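Local coordinates for protein chloride intracellular channel exc-4 (Caenorhabditis elegans, PDB 2YV9) that may insert into membranes to form chloride channels and is required to regulate the lumen size of the growing excretory canal, at residues A[129-140]-A[153-164]. Numbering follows the deposited sequence.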
loop_
_atom_site.group_PDB
_atom_site.type_symbol
_atom_site.label_atom_id
_atom_site.label_comp_id
_atom_site.label_asym_id
_atom_site.label_seq_id
_atom_site.Cartn_x
_atom_site.Cartn_y
_atom_site.Cartn_z
ATOM N N ASN A 129 11.835 14.198 8.713
ATOM C CA ASN A 129 12.726 14.693 9.754
ATOM C C ASN A 129 12.381 14.163 11.161
ATOM O O ASN A 129 13.265 13.933 11.985
ATOM C CB ASN A 129 12.816 16.204 9.739
ATOM C CG ASN A 129 13.694 16.695 8.615
ATOM O OD1 ASN A 129 13.251 17.424 7.746
ATOM N ND2 ASN A 129 14.946 16.324 8.648
ATOM N N PHE A 130 11.089 13.986 11.425
ATOM C CA PHE A 130 10.638 13.369 12.682
ATOM C C PHE A 130 11.264 11.973 12.806
ATOM O O PHE A 130 11.816 11.643 13.835
ATOM C CB PHE A 130 9.116 13.260 12.718
ATOM C CG PHE A 130 8.573 12.434 13.864
ATOM C CD1 PHE A 130 8.690 12.838 15.186
ATOM C CD2 PHE A 130 7.917 11.257 13.578
ATOM C CE1 PHE A 130 8.134 12.048 16.215
ATOM C CE2 PHE A 130 7.375 10.475 14.609
ATOM C CZ PHE A 130 7.484 10.889 15.904
ATOM N N LYS A 131 11.143 11.164 11.753
ATOM C CA LYS A 131 11.668 9.771 11.812
ATOM C C LYS A 131 13.179 9.781 12.063
ATOM O O LYS A 131 13.727 8.957 12.858
ATOM C CB LYS A 131 11.334 9.067 10.508
ATOM C CG LYS A 131 9.827 8.686 10.421
ATOM C CD LYS A 131 9.558 7.830 9.188
ATOM C CE LYS A 131 9.649 8.635 7.899
ATOM N NZ LYS A 131 9.353 7.769 6.683
ATOM N N LEU A 132 13.896 10.676 11.369
ATOM C CA LEU A 132 15.353 10.805 11.616
ATOM C C LEU A 132 15.656 11.126 13.079
ATOM O O LEU A 132 16.565 10.512 13.692
ATOM C CB LEU A 132 16.007 11.841 10.725
ATOM C CG LEU A 132 15.956 11.424 9.249
ATOM C CD1 LEU A 132 16.324 12.612 8.312
ATOM C CD2 LEU A 132 16.883 10.241 8.982
ATOM N N PHE A 133 14.923 12.058 13.663
ATOM C CA PHE A 133 15.174 12.482 15.032
ATOM C C PHE A 133 14.811 11.345 16.010
ATOM O O PHE A 133 15.547 11.025 16.970
ATOM C CB PHE A 133 14.359 13.718 15.407
ATOM C CG PHE A 133 14.616 14.198 16.801
ATOM C CD1 PHE A 133 15.905 14.372 17.266
ATOM C CD2 PHE A 133 13.561 14.462 17.693
ATOM C CE1 PHE A 133 16.134 14.793 18.575
ATOM C CE2 PHE A 133 13.785 14.859 18.978
ATOM C CZ PHE A 133 15.061 15.022 19.437
ATOM N N LEU A 134 13.688 10.688 15.728
ATOM C CA LEU A 134 13.260 9.548 16.553
ATOM C C LEU A 134 14.370 8.524 16.590
ATOM O O LEU A 134 14.784 8.068 17.670
ATOM C CB LEU A 134 11.949 8.988 16.049
ATOM C CG LEU A 134 11.491 7.664 16.640
ATOM C CD1 LEU A 134 11.138 7.796 18.120
ATOM C CD2 LEU A 134 10.332 7.168 15.763
ATOM N N ARG A 135 14.855 8.129 15.426
ATOM C CA ARG A 135 15.896 7.112 15.384
ATOM C C ARG A 135 17.206 7.639 16.032
ATOM O O ARG A 135 17.856 6.926 16.827
ATOM C CB ARG A 135 16.150 6.675 13.951
ATOM C CG ARG A 135 17.363 5.752 13.763
ATOM C CD ARG A 135 17.073 4.389 14.407
ATOM N NE ARG A 135 18.077 3.356 14.129
ATOM C CZ ARG A 135 18.213 2.741 12.957
ATOM N NH1 ARG A 135 17.488 3.086 11.917
ATOM N NH2 ARG A 135 19.144 1.800 12.804
ATOM N N ALA A 136 17.606 8.883 15.731
ATOM C CA ALA A 136 18.882 9.403 16.273
ATOM C C ALA A 136 18.823 9.498 17.797
ATOM O O ALA A 136 19.783 9.121 18.484
ATOM C CB ALA A 136 19.165 10.768 15.689
ATOM N N LYS A 137 17.715 9.980 18.351
ATOM C CA LYS A 137 17.675 10.178 19.789
ATOM C C LYS A 137 17.585 8.837 20.527
ATOM O O LYS A 137 18.252 8.613 21.582
ATOM C CB LYS A 137 16.540 11.088 20.249
ATOM C CG LYS A 137 16.848 11.630 21.642
ATOM C CD LYS A 137 15.634 12.247 22.267
ATOM C CE LYS A 137 15.998 12.893 23.569
ATOM N NZ LYS A 137 16.001 11.912 24.642
ATOM N N VAL A 138 16.790 7.947 19.945
ATOM C CA VAL A 138 16.655 6.575 20.551
ATOM C C VAL A 138 18.000 5.881 20.629
ATOM O O VAL A 138 18.349 5.229 21.633
ATOM C CB VAL A 138 15.625 5.694 19.786
ATOM C CG1 VAL A 138 15.801 4.193 20.092
ATOM C CG2 VAL A 138 14.211 6.173 20.137
ATOM N N GLU A 139 18.777 5.991 19.567
ATOM C CA GLU A 139 20.109 5.357 19.554
ATOM C C GLU A 139 21.079 6.102 20.499
ATOM O O GLU A 139 21.957 5.499 21.156
ATOM C CB GLU A 139 20.679 5.314 18.139
ATOM C CG GLU A 139 19.824 4.543 17.145
ATOM C CD GLU A 139 19.935 3.007 17.214
ATOM O OE1 GLU A 139 20.654 2.450 18.084
ATOM O OE2 GLU A 139 19.310 2.355 16.337
ATOM N N PHE A 140 20.930 7.410 20.587
ATOM C CA PHE A 140 21.800 8.187 21.469
ATOM C C PHE A 140 21.555 7.822 22.925
ATOM O O PHE A 140 22.492 7.797 23.765
ATOM C CB PHE A 140 21.530 9.685 21.276
ATOM C CG PHE A 140 22.459 10.547 22.027
ATOM C CD1 PHE A 140 23.810 10.586 21.680
ATOM C CD2 PHE A 140 22.029 11.293 23.106
ATOM C CE1 PHE A 140 24.690 11.383 22.390
ATOM C CE2 PHE A 140 22.903 12.090 23.805
ATOM C CZ PHE A 140 24.233 12.128 23.455
ATOM N N LEU A 153 21.468 17.919 23.661
ATOM C CA LEU A 153 21.895 17.011 22.610
ATOM C C LEU A 153 23.025 17.599 21.807
ATOM O O LEU A 153 23.016 18.800 21.551
ATOM C CB LEU A 153 20.742 16.709 21.647
ATOM C CG LEU A 153 19.630 15.850 22.231
ATOM C CD1 LEU A 153 18.455 15.811 21.283
ATOM C CD2 LEU A 153 20.186 14.414 22.522
ATOM N N PRO A 154 23.977 16.749 21.367
ATOM C CA PRO A 154 25.066 17.238 20.520
ATOM C C PRO A 154 24.547 17.600 19.128
ATOM O O PRO A 154 23.496 17.099 18.712
ATOM C CB PRO A 154 26.016 16.035 20.452
ATOM C CG PRO A 154 25.105 14.858 20.584
ATOM C CD PRO A 154 24.058 15.287 21.570
ATOM N N ALA A 155 25.271 18.440 18.382
ATOM C CA ALA A 155 24.713 18.988 17.154
ATOM C C ALA A 155 24.205 17.972 16.128
ATOM O O ALA A 155 23.204 18.223 15.459
ATOM C CB ALA A 155 25.708 19.935 16.494
ATOM N N GLN A 156 24.883 16.823 15.986
ATOM C CA GLN A 156 24.506 15.865 14.939
ATOM C C GLN A 156 23.209 15.089 15.243
ATOM O O GLN A 156 22.621 14.512 14.311
ATOM C CB GLN A 156 25.638 14.877 14.626
ATOM C CG GLN A 156 25.785 13.703 15.614
ATOM C CD GLN A 156 26.351 14.098 16.961
ATOM O OE1 GLN A 156 26.591 15.268 17.230
ATOM N NE2 GLN A 156 26.563 13.108 17.841
ATOM N N ILE A 157 22.751 15.156 16.490
ATOM C CA ILE A 157 21.444 14.631 16.854
ATOM C C ILE A 157 20.399 15.759 16.875
ATOM O O ILE A 157 19.294 15.601 16.363
ATOM C CB ILE A 157 21.501 13.910 18.174
ATOM C CG1 ILE A 157 22.548 12.792 18.064
ATOM C CG2 ILE A 157 20.131 13.282 18.552
ATOM C CD1 ILE A 157 22.833 12.271 19.261
ATOM N N LYS A 158 20.785 16.882 17.482
ATOM C CA LYS A 158 19.832 17.988 17.637
ATOM C C LYS A 158 19.392 18.599 16.312
ATOM O O LYS A 158 18.229 19.080 16.197
ATOM C CB LYS A 158 20.397 19.076 18.525
ATOM C CG LYS A 158 19.279 20.032 19.003
ATOM C CD LYS A 158 19.718 20.902 20.116
ATOM C CE LYS A 158 18.595 21.789 20.593
ATOM N NZ LYS A 158 18.126 22.763 19.554
ATOM N N VAL A 159 20.232 18.529 15.280
ATOM C CA VAL A 159 19.847 19.041 13.957
ATOM C C VAL A 159 18.529 18.440 13.423
ATOM O O VAL A 159 17.728 19.158 12.851
ATOM C CB VAL A 159 20.979 18.946 12.872
ATOM C CG1 VAL A 159 21.415 17.525 12.622
ATOM C CG2 VAL A 159 20.515 19.602 11.543
ATOM N N HIS A 160 18.252 17.163 13.711
ATOM C CA HIS A 160 17.016 16.560 13.182
ATOM C C HIS A 160 15.810 17.188 13.889
ATOM O O HIS A 160 14.754 17.417 13.278
ATOM C CB HIS A 160 17.021 15.058 13.451
ATOM C CG HIS A 160 18.250 14.373 12.953
ATOM N ND1 HIS A 160 18.608 14.372 11.624
ATOM C CD2 HIS A 160 19.202 13.652 13.606
ATOM C CE1 HIS A 160 19.714 13.657 11.478
ATOM N NE2 HIS A 160 20.106 13.223 12.671
ATOM N N TYR A 161 15.998 17.483 15.168
ATOM C CA TYR A 161 14.952 18.125 15.963
ATOM C C TYR A 161 14.715 19.534 15.432
ATOM O O TYR A 161 13.601 19.976 15.343
ATOM C CB TYR A 161 15.330 18.196 17.437
ATOM C CG TYR A 161 14.486 19.183 18.255
ATOM C CD1 TYR A 161 13.217 18.868 18.650
ATOM C CD2 TYR A 161 14.980 20.447 18.548
ATOM C CE1 TYR A 161 12.441 19.755 19.408
ATOM C CE2 TYR A 161 14.252 21.333 19.285
ATOM C CZ TYR A 161 12.971 21.012 19.701
ATOM O OH TYR A 161 12.300 22.020 20.424
ATOM N N ASN A 162 15.798 20.249 15.208
ATOM C CA ASN A 162 15.661 21.630 14.688
ATOM C C ASN A 162 14.953 21.638 13.340
ATOM O O ASN A 162 14.088 22.530 13.105
ATOM C CB ASN A 162 17.031 22.335 14.594
ATOM C CG ASN A 162 17.705 22.480 15.951
ATOM O OD1 ASN A 162 17.060 22.319 16.981
ATOM N ND2 ASN A 162 19.020 22.779 15.950
ATOM N N ARG A 163 15.252 20.647 12.476
ATOM C CA ARG A 163 14.596 20.500 11.176
ATOM C C ARG A 163 13.143 20.162 11.302
ATOM O O ARG A 163 12.310 20.651 10.530
ATOM C CB ARG A 163 15.300 19.512 10.264
ATOM C CG ARG A 163 16.674 19.954 9.881
ATOM C CD ARG A 163 17.089 19.389 8.519
ATOM N NE ARG A 163 18.294 20.061 8.044
ATOM C CZ ARG A 163 18.953 19.738 6.938
ATOM N NH1 ARG A 163 18.538 18.751 6.136
ATOM N NH2 ARG A 163 20.024 20.435 6.614
ATOM N N VAL A 164 12.806 19.325 12.290
ATOM C CA VAL A 164 11.394 19.133 12.634
ATOM C C VAL A 164 10.728 20.465 12.957
ATOM O O VAL A 164 9.690 20.793 12.418
ATOM C CB VAL A 164 11.180 18.090 13.793
ATOM C CG1 VAL A 164 9.735 18.045 14.285
ATOM C CG2 VAL A 164 11.642 16.668 13.287
#
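F133 lies with one ring face under Y161 CB, a CH-pi contact in which that carbon stands over the centre of the face, 3.7 Å from the F133 ring centroid. This is the heart of an antiparallel helix pair in the all-helical C-terminal domain of the GST fold: helices 117-140 and 155-178 are joined by a loop, and the axes of the two segments come within 8.2 Å at closest, at 150°. F133 gets there because its CG is anti to the backbone N (chi1 -179°), which sends the ring alongside the Y161 side chain; the two ring planes are turned 52° to each other. L153 CD1 meets the F133 edge in plane, 3.7 Å from CE1, while L210 of helix 190-210 also packs on this phenylalanine. Cut back to alanine, F133 would probably leave Y161 CB and L153 CD1 without the ring they pack against, and a gap would open between the helices.

Two knobs from the second helix fill holes in the first. I157 sits among F133, A136, K137 and F140, with its CG2 against A136 CB. One turn on, H160 drops among N129, L132, F133 and A136: its CB lies 3.5 Å from F133 CA, and its ring rests CD2 against A136 CB at 3.6 Å. L132 CB comes off-centre over the same imidazole. No hydrogen bond crosses between the two segments; the contact between them is packing, mostly of side chains. Where the connecting loop returns, F140 CD2 packs on L153 CD2 as the two side chains pass one another, and F140 CZ reaches P154 CD, the N-cap residue of helix 155-178. At the other end, V164 CG2 nestles against the backbone, 3.3 Å from F130 N.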